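Local coordinates for mobilization protein A (PDB 2NS6), which nicks one DNA strand at the plasmid's transfer origin, as the relaxase of the relaxosome that prepares plasmid R1162 for conjugation, at residues Glu126-Gly131 / Gly152-Glu157; Asp61-Ala66 / Pro135-Phe140. All blocks are in the same frame, centred on the assembly; numbering follows the deposited sequence.

Contact 1 of 2, residues Glu126-Gly131 / Gly152-Glu157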
ATOM      1  N   GLU A 126       0.102  -3.773   7.845  1.00 17.43           N
ATOM      2  CA  GLU A 126       0.979  -3.538   8.983  1.00 16.82           C
ATOM      3  C   GLU A 126       1.548  -4.812   9.586  1.00 17.45           C
ATOM      4  O   GLU A 126       1.471  -5.029  10.797  1.00 19.61           O
ATOM      5  CB  GLU A 126       0.241  -2.724  10.045  1.00 16.91           C
ATOM      6  CG  GLU A 126       0.028  -1.276   9.641  1.00 16.30           C
ATOM      7  CD  GLU A 126      -1.070  -0.616  10.445  1.00 17.54           C
ATOM      8  OE1 GLU A 126      -0.823   0.457  11.029  1.00 18.20           O
ATOM      9  OE2 GLU A 126      -2.182  -1.179  10.486  1.00 20.49           O
ATOM     10  N   ARG A 127       2.122  -5.643   8.721  1.00 14.48           N
ATOM     11  CA  ARG A 127       2.746  -6.904   9.107  1.00 14.96           C
ATOM     12  C   ARG A 127       4.157  -6.867   8.557  1.00 16.06           C
ATOM     13  O   ARG A 127       4.371  -6.559   7.388  1.00 15.80           O
ATOM     14  CB  ARG A 127       1.994  -8.093   8.496  1.00 15.40           C
ATOM     15  CG  ARG A 127       0.585  -8.280   9.044  1.00 14.76           C
ATOM     16  CD  ARG A 127       0.618  -9.008  10.388  1.00 16.73           C
ATOM     17  NE  ARG A 127      -0.694  -9.067  11.027  1.00 14.83           N
ATOM     18  CZ  ARG A 127      -0.985  -9.858  12.051  1.00 15.21           C
ATOM     19  NH1 ARG A 127      -0.055 -10.661  12.548  1.00 15.84           N
ATOM     20  NH2 ARG A 127      -2.196  -9.839  12.588  1.00 15.07           N
ATOM     21  N   ILE A 128       5.120  -7.185   9.408  1.00 16.34           N
ATOM     22  CA  ILE A 128       6.521  -7.168   9.033  1.00 15.18           C
ATOM     23  C   ILE A 128       6.948  -8.455   8.345  1.00 15.74           C
ATOM     24  O   ILE A 128       6.890  -9.538   8.938  1.00 15.85           O
ATOM     25  CB  ILE A 128       7.390  -6.953  10.286  1.00 15.73           C
ATOM     26  CG1 ILE A 128       6.975  -5.646  10.965  1.00 14.17           C
ATOM     27  CG2 ILE A 128       8.869  -6.947   9.918  1.00 15.44           C
ATOM     28  CD1 ILE A 128       7.585  -5.427  12.334  1.00 15.36           C
ATOM     29  N   ASN A 129       7.380  -8.351   7.093  1.00 12.84           N
ATOM     30  CA  ASN A 129       7.825  -9.550   6.405  1.00 12.99           C
ATOM     31  C   ASN A 129       9.276  -9.813   6.786  1.00 13.26           C
ATOM     32  O   ASN A 129      10.188  -9.145   6.297  1.00 11.58           O
ATOM     33  CB  ASN A 129       7.713  -9.402   4.892  1.00 12.26           C
ATOM     34  CG  ASN A 129       7.944 -10.720   4.173  1.00 12.96           C
ATOM     35  OD1 ASN A 129       8.559 -11.634   4.721  1.00 11.55           O
ATOM     36  ND2 ASN A 129       7.462 -10.821   2.946  1.00 10.95           N
ATOM     37  N   ASP A 130       9.475 -10.788   7.667  1.00 13.62           N
ATOM     38  CA  ASP A 130      10.808 -11.154   8.132  1.00 15.19           C
ATOM     39  C   ASP A 130      11.459 -12.230   7.265  1.00 15.85           C
ATOM     40  O   ASP A 130      12.514 -12.750   7.615  1.00 16.78           O
ATOM     41  CB  ASP A 130      10.749 -11.641   9.584  1.00 14.62           C
ATOM     42  CG  ASP A 130       9.649 -12.664   9.813  1.00 13.41           C
ATOM     43  OD1 ASP A 130       9.192 -13.285   8.837  1.00 13.93           O
ATOM     44  OD2 ASP A 130       9.246 -12.853  10.974  1.00 14.90           O
ATOM     45  N   GLY A 131      10.831 -12.563   6.142  1.00 14.71           N
ATOM     46  CA  GLY A 131      11.394 -13.572   5.264  1.00 16.13           C
ATOM     47  C   GLY A 131      11.145 -15.001   5.714  1.00 16.24           C
ATOM     48  O   GLY A 131      11.628 -15.942   5.092  1.00 15.02           O
ATOM     49  N   GLY A 152       2.437 -15.829  13.868  1.00 19.74           N
ATOM     50  CA  GLY A 152       2.156 -14.985  12.725  1.00 17.73           C
ATOM     51  C   GLY A 152       3.233 -13.945  12.526  1.00 18.31           C
ATOM     52  O   GLY A 152       4.158 -13.834  13.334  1.00 15.89           O
ATOM     53  N   ALA A 153       3.130 -13.192  11.436  1.00 17.24           N
ATOM     54  CA  ALA A 153       4.105 -12.146  11.171  1.00 16.83           C
ATOM     55  C   ALA A 153       3.893 -11.105  12.256  1.00 17.16           C
ATOM     56  O   ALA A 153       2.764 -10.898  12.707  1.00 18.26           O
ATOM     57  CB  ALA A 153       3.868 -11.535   9.795  1.00 15.65           C
ATOM     58  N   GLN A 154       4.977 -10.463  12.680  1.00 16.34           N
ATOM     59  CA  GLN A 154       4.911  -9.443  13.718  1.00 16.49           C
ATOM     60  C   GLN A 154       4.249  -8.185  13.169  1.00 18.74           C
ATOM     61  O   GLN A 154       4.432  -7.837  12.001  1.00 16.92           O
ATOM     62  CB  GLN A 154       6.323  -9.116  14.225  1.00 18.48           C
ATOM     63  CG  GLN A 154       6.391  -7.995  15.259  1.00 22.31           C
ATOM     64  CD  GLN A 154       7.800  -7.779  15.813  1.00 24.61           C
ATOM     65  OE1 GLN A 154       8.789  -7.855  15.077  1.00 26.39           O
ATOM     66  NE2 GLN A 154       7.893  -7.491  17.109  1.00 23.84           N
ATOM     67  N   LYS A 155       3.460  -7.519  14.008  1.00 17.52           N
ATOM     68  CA  LYS A 155       2.783  -6.293  13.603  1.00 20.07           C
ATOM     69  C   LYS A 155       3.712  -5.105  13.818  1.00 18.42           C
ATOM     70  O   LYS A 155       4.608  -5.158  14.658  1.00 18.64           O
ATOM     71  CB  LYS A 155       1.511  -6.090  14.431  1.00 21.69           C
ATOM     72  CG  LYS A 155       0.335  -6.996  14.067  1.00 22.52           C
ATOM     73  CD  LYS A 155      -0.770  -6.887  15.122  1.00 24.79           C
ATOM     74  CE  LYS A 155      -2.069  -7.580  14.697  1.00 29.25           C
ATOM     75  NZ  LYS A 155      -2.820  -6.848  13.622  1.00 30.01           N
ATOM     76  N   THR A 156       3.525  -4.040  13.043  1.00 20.25           N
ATOM     77  CA  THR A 156       4.352  -2.857  13.222  1.00 17.78           C
ATOM     78  C   THR A 156       3.512  -1.725  13.784  1.00 19.27           C
ATOM     79  O   THR A 156       2.319  -1.622  13.495  1.00 19.36           O
ATOM     80  CB  THR A 156       5.005  -2.382  11.919  1.00 16.81           C
ATOM     81  OG1 THR A 156       5.807  -1.226  12.199  1.00 14.38           O
ATOM     82  CG2 THR A 156       3.960  -2.022  10.878  1.00 16.93           C
ATOM     83  N   GLU A 157       4.136  -0.879  14.595  1.00 18.43           N
ATOM     84  CA  GLU A 157       3.438   0.248  15.192  1.00 18.94           C
ATOM     85  C   GLU A 157       3.846   1.551  14.511  1.00 18.29           C
ATOM     86  O   GLU A 157       3.344   2.616  14.858  1.00 18.87           O
ATOM     87  CB  GLU A 157       3.779   0.356  16.682  1.00 19.55           C
ATOM     88  CG  GLU A 157       3.645  -0.943  17.473  1.00 19.58           C
ATOM     89  CD  GLU A 157       2.265  -1.535  17.394  1.00 20.39           C
ATOM     90  OE1 GLU A 157       1.290  -0.823  17.707  1.00 23.00           O
ATOM     91  OE2 GLU A 157       2.151  -2.724  17.023  1.00 24.87           O
TER
HETATM   92  O   HOH W   1       1.478   0.633  12.297  1.00 19.57           O
HETATM   93  O   HOH W   2       7.501 -10.615  11.430  1.00 13.85           O
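The guanidinium of Arg127 has one face laid over by Lys155, whose CG sits 3.7 Å above the plane over its centre, while Ala153 O approaches at the edge and takes a hydrogen bond from NH1 of Arg127 (2.8 Å), tilted 15° from the guanidinium plane. The arginine chain bends at chi2 (-81°), and its CB and CD pack against the small methyl of Ala153. Two like charges come close here, Lys155 NZ lying 3.2 Å from Arg127 NH2; the carboxylate of Glu64, salt-bridged to Lys155 and more weakly paired with Arg127, probably offsets their repulsion. The backbones meet in a single beta bridge between Arg127 and Lys155, joining the loop after strand 117-124 to the one before helix 164-181. Ile128 N gives a nearly straight bond to Gln154 O (2.8 Å), and Thr156 N donates to Glu126 O (3.2 Å) from above the carbonyl plane. Branched side chains suit this packing: Ile128 CG1 rests on Thr156 CB at 3.9 Å, the two chains crossing at about a right angle, and Thr156 CG2 touches Glu126 CB. One water links Glu126 OE1 to Thr156 O, while OE2 is salt-bridged to Arg69; another joins Ile128 O to Gln154 N.

Contact 2 of 2, residues Asp61-Ala66 / Pro135-Phe140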
ATOM      1  N   ASP A  61      -8.517 -10.809   4.962  1.00 16.26           N
ATOM      2  CA  ASP A  61      -9.964 -10.777   5.206  1.00 18.32           C
ATOM      3  C   ASP A  61     -10.456 -12.061   5.892  1.00 19.71           C
ATOM      4  O   ASP A  61     -11.341 -12.019   6.743  1.00 19.64           O
ATOM      5  CB  ASP A  61     -10.749 -10.611   3.894  1.00 15.88           C
ATOM      6  CG  ASP A  61     -10.719  -9.177   3.346  1.00 18.71           C
ATOM      7  OD1 ASP A  61     -11.041  -9.004   2.152  1.00 19.91           O
ATOM      8  OD2 ASP A  61     -10.399  -8.231   4.103  1.00 14.70           O
ATOM      9  N   LEU A  62      -9.881 -13.197   5.520  1.00 19.57           N
ATOM     10  CA  LEU A  62     -10.298 -14.468   6.086  1.00 22.67           C
ATOM     11  C   LEU A  62      -9.642 -14.833   7.415  1.00 24.57           C
ATOM     12  O   LEU A  62     -10.192 -15.632   8.174  1.00 28.08           O
ATOM     13  CB  LEU A  62     -10.043 -15.580   5.068  1.00 22.36           C
ATOM     14  CG  LEU A  62     -10.384 -17.015   5.491  1.00 24.91           C
ATOM     15  CD1 LEU A  62     -11.880 -17.143   5.778  1.00 24.00           C
ATOM     16  CD2 LEU A  62      -9.972 -17.958   4.382  1.00 23.60           C
ATOM     17  N   TYR A  63      -8.483 -14.248   7.713  1.00 25.31           N
ATOM     18  CA  TYR A  63      -7.777 -14.582   8.949  1.00 24.04           C
ATOM     19  C   TYR A  63      -7.519 -13.493   9.990  1.00 24.77           C
ATOM     20  O   TYR A  63      -7.331 -13.815  11.159  1.00 24.64           O
ATOM     21  CB  TYR A  63      -6.449 -15.265   8.610  1.00 23.37           C
ATOM     22  CG  TYR A  63      -6.619 -16.548   7.818  1.00 24.91           C
ATOM     23  CD1 TYR A  63      -6.167 -16.649   6.509  1.00 23.99           C
ATOM     24  CD2 TYR A  63      -7.274 -17.647   8.370  1.00 25.24           C
ATOM     25  CE1 TYR A  63      -6.369 -17.812   5.762  1.00 26.33           C
ATOM     26  CE2 TYR A  63      -7.482 -18.809   7.633  1.00 24.83           C
ATOM     27  CZ  TYR A  63      -7.030 -18.882   6.332  1.00 22.99           C
ATOM     28  OH  TYR A  63      -7.270 -20.011   5.597  1.00 23.72           O
ATOM     29  N   GLU A  64      -7.482 -12.219   9.602  1.00 25.02           N
ATOM     30  CA  GLU A  64      -7.233 -11.179  10.606  1.00 28.17           C
ATOM     31  C   GLU A  64      -8.418 -11.096  11.554  1.00 28.82           C
ATOM     32  O   GLU A  64      -9.564 -11.220  11.132  1.00 30.27           O
ATOM     33  CB  GLU A  64      -7.014  -9.810   9.953  1.00 28.39           C
ATOM     34  CG  GLU A  64      -5.622  -9.239  10.185  1.00 30.46           C
ATOM     35  CD  GLU A  64      -5.420  -8.673  11.584  1.00 29.71           C
ATOM     36  OE1 GLU A  64      -5.920  -9.256  12.570  1.00 33.19           O
ATOM     37  OE2 GLU A  64      -4.743  -7.638  11.700  1.00 31.96           O
ATOM     38  N   ARG A  65      -8.144 -10.888  12.836  1.00 29.67           N
ATOM     39  CA  ARG A  65      -9.217 -10.797  13.819  1.00 31.58           C
ATOM     40  C   ARG A  65     -10.088  -9.575  13.530  1.00 31.02           C
ATOM     41  O   ARG A  65      -9.626  -8.601  12.932  1.00 30.31           O
ATOM     42  CB  ARG A  65      -8.631 -10.708  15.229  1.00 32.25           C
ATOM     43  CG  ARG A  65      -7.755  -9.493  15.435  1.00 34.20           C
ATOM     44  CD  ARG A  65      -7.313  -9.382  16.871  1.00 35.47           C
ATOM     45  NE  ARG A  65      -6.661  -8.101  17.148  1.00 35.61           N
ATOM     46  CZ  ARG A  65      -6.293  -7.716  18.362  1.00 36.37           C
ATOM     47  NH1 ARG A  65      -6.519  -8.516  19.401  1.00 35.42           N
ATOM     48  NH2 ARG A  65      -5.703  -6.543  18.541  1.00 39.11           N
ATOM     49  N   ALA A  66     -11.344  -9.636  13.962  1.00 31.38           N
ATOM     50  CA  ALA A  66     -12.313  -8.559  13.741  1.00 32.53           C
ATOM     51  C   ALA A  66     -11.807  -7.171  14.114  1.00 32.75           C
ATOM     52  O   ALA A  66     -11.950  -6.222  13.339  1.00 34.51           O
ATOM     53  CB  ALA A  66     -13.604  -8.861  14.506  1.00 32.15           C
ATOM     54  N   PRO A 135       2.157 -20.255   6.356  1.00 18.55           N
ATOM     55  CA  PRO A 135       0.965 -20.495   5.533  1.00 17.47           C
ATOM     56  C   PRO A 135       0.035 -19.285   5.660  1.00 16.86           C
ATOM     57  O   PRO A 135       0.169 -18.498   6.594  1.00 18.03           O
ATOM     58  CB  PRO A 135       0.364 -21.747   6.166  1.00 18.05           C
ATOM     59  CG  PRO A 135       1.578 -22.506   6.599  1.00 20.10           C
ATOM     60  CD  PRO A 135       2.454 -21.421   7.210  1.00 18.86           C
ATOM     61  N   ALA A 136      -0.905 -19.138   4.736  1.00 16.62           N
ATOM     62  CA  ALA A 136      -1.832 -18.016   4.783  1.00 17.00           C
ATOM     63  C   ALA A 136      -2.608 -18.008   6.104  1.00 18.87           C
ATOM     64  O   ALA A 136      -2.749 -16.968   6.746  1.00 17.90           O
ATOM     65  CB  ALA A 136      -2.807 -18.079   3.591  1.00 16.41           C
ATOM     66  N   ALA A 137      -3.100 -19.175   6.510  1.00 19.36           N
ATOM     67  CA  ALA A 137      -3.864 -19.300   7.748  1.00 21.21           C
ATOM     68  C   ALA A 137      -3.044 -18.990   9.010  1.00 22.43           C
ATOM     69  O   ALA A 137      -3.610 -18.815  10.092  1.00 21.89           O
ATOM     70  CB  ALA A 137      -4.456 -20.717   7.848  1.00 21.58           C
ATOM     71  N   GLN A 138      -1.720 -18.920   8.876  1.00 21.13           N
ATOM     72  CA  GLN A 138      -0.852 -18.647  10.027  1.00 20.62           C
ATOM     73  C   GLN A 138      -0.209 -17.266  10.005  1.00 19.61           C
ATOM     74  O   GLN A 138       0.254 -16.771  11.033  1.00 19.33           O
ATOM     75  CB  GLN A 138       0.266 -19.690  10.101  1.00 18.90           C
ATOM     76  CG  GLN A 138       1.182 -19.539  11.310  1.00 19.07           C
ATOM     77  CD  GLN A 138       2.418 -20.417  11.217  1.00 20.64           C
ATOM     78  OE1 GLN A 138       2.337 -21.576  10.817  1.00 20.79           O
ATOM     79  NE2 GLN A 138       3.568 -19.867  11.596  1.00 18.64           N
ATOM     80  N   TRP A 139      -0.172 -16.647   8.831  1.00 19.89           N
ATOM     81  CA  TRP A 139       0.461 -15.340   8.686  1.00 17.01           C
ATOM     82  C   TRP A 139      -0.074 -14.239   9.597  1.00 18.68           C
ATOM     83  O   TRP A 139       0.704 -13.470  10.161  1.00 18.63           O
ATOM     84  CB  TRP A 139       0.391 -14.890   7.222  1.00 16.43           C
ATOM     85  CG  TRP A 139       1.069 -13.569   6.950  1.00 12.16           C
ATOM     86  CD1 TRP A 139       0.495 -12.331   7.002  1.00 11.55           C
ATOM     87  CD2 TRP A 139       2.456 -13.355   6.654  1.00  9.25           C
ATOM     88  NE1 TRP A 139       1.434 -11.365   6.762  1.00 12.02           N
ATOM     89  CE2 TRP A 139       2.648 -11.960   6.547  1.00  8.76           C
ATOM     90  CE3 TRP A 139       3.555 -14.205   6.475  1.00 11.70           C
ATOM     91  CZ2 TRP A 139       3.897 -11.389   6.269  1.00  9.45           C
ATOM     92  CZ3 TRP A 139       4.805 -13.638   6.198  1.00  7.42           C
ATOM     93  CH2 TRP A 139       4.962 -12.244   6.099  1.00 10.55           C
ATOM     94  N   PHE A 140      -1.394 -14.169   9.753  1.00 20.32           N
ATOM     95  CA  PHE A 140      -2.010 -13.125  10.561  1.00 20.26           C
ATOM     96  C   PHE A 140      -2.243 -13.466  12.039  1.00 23.17           C
ATOM     97  O   PHE A 140      -2.818 -12.670  12.792  1.00 23.24           O
ATOM     98  CB  PHE A 140      -3.322 -12.684   9.900  1.00 19.53           C
ATOM     99  CG  PHE A 140      -3.156 -12.214   8.471  1.00 19.26           C
ATOM    100  CD1 PHE A 140      -3.244 -13.109   7.408  1.00 17.11           C
ATOM    101  CD2 PHE A 140      -2.902 -10.872   8.195  1.00 17.05           C
ATOM    102  CE1 PHE A 140      -3.083 -12.668   6.086  1.00 18.62           C
ATOM    103  CE2 PHE A 140      -2.739 -10.420   6.882  1.00 14.52           C
ATOM    104  CZ  PHE A 140      -2.829 -11.321   5.826  1.00 18.84           C
TER
HETATM  105  O   HOH W   3      -5.341 -12.189  13.828  1.00 27.92           O
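Tyr63 lays its ring across Ala137, whose CA stands 3.4 Å from the ring centroid and only 9° off the normal, a CH-pi contact over the face. The methyl of Ala137 reaches the phenol end, with CB 3.5 Å from Tyr63 CZ; a residue this small allows the ring to come right down on the backbone. Ala136 adds its carbonyl O, 3.4 Å from Tyr63 CD1. On the opposite face of the tyrosine lies CG of Leu62, so the ring is sandwiched between its own helix and its partner. Next to it, Phe140 CD1 meets Tyr63 CB at 4.0 Å, and Phe140 CD2 meets Glu64 CG at 3.7 Å: the glutamate's aliphatic part serves as an apolar surface. The carboxylate bonds through OE1 to a water that also donates to Phe140 O, and OE2 is held by Lys155. Farther out, Trp139 CD1 lies over one face of the Phe140 ring, and Tyr56 meets both aromatic rings while its OH is hydrogen-bonded to Trp139 NE1. The whole is a helix-end packing built on a CH-pi contact, a tyrosine ring at the C-terminal end of helix 53-63 set on the alanines of the short helix 136-139 in this MobA/MobL relaxase domain.

In the fold
From the N terminus, the chain first reaches 61-66, at the end of helix 53-63, then runs through strand 71-77, helix 84-99 and strands 106-113 and 117-124 before entering 126-131. Next comes 135-140, which closes the long loop of contact 2, and then 152-157, which closes the short loop of contact 1. The segments alternate, so the two closures cross: helix 136-139 lies within the loop of contact 1, and 126-131 within that of contact 2. With centres about 12 Å apart, they also touch directly, Ala153 N probably hydrogen-bonding to Trp139 O. Contact 2 ties the end of helix 53-63 to helix 136-139; contact 1 ties together the loops on either side of that short helix.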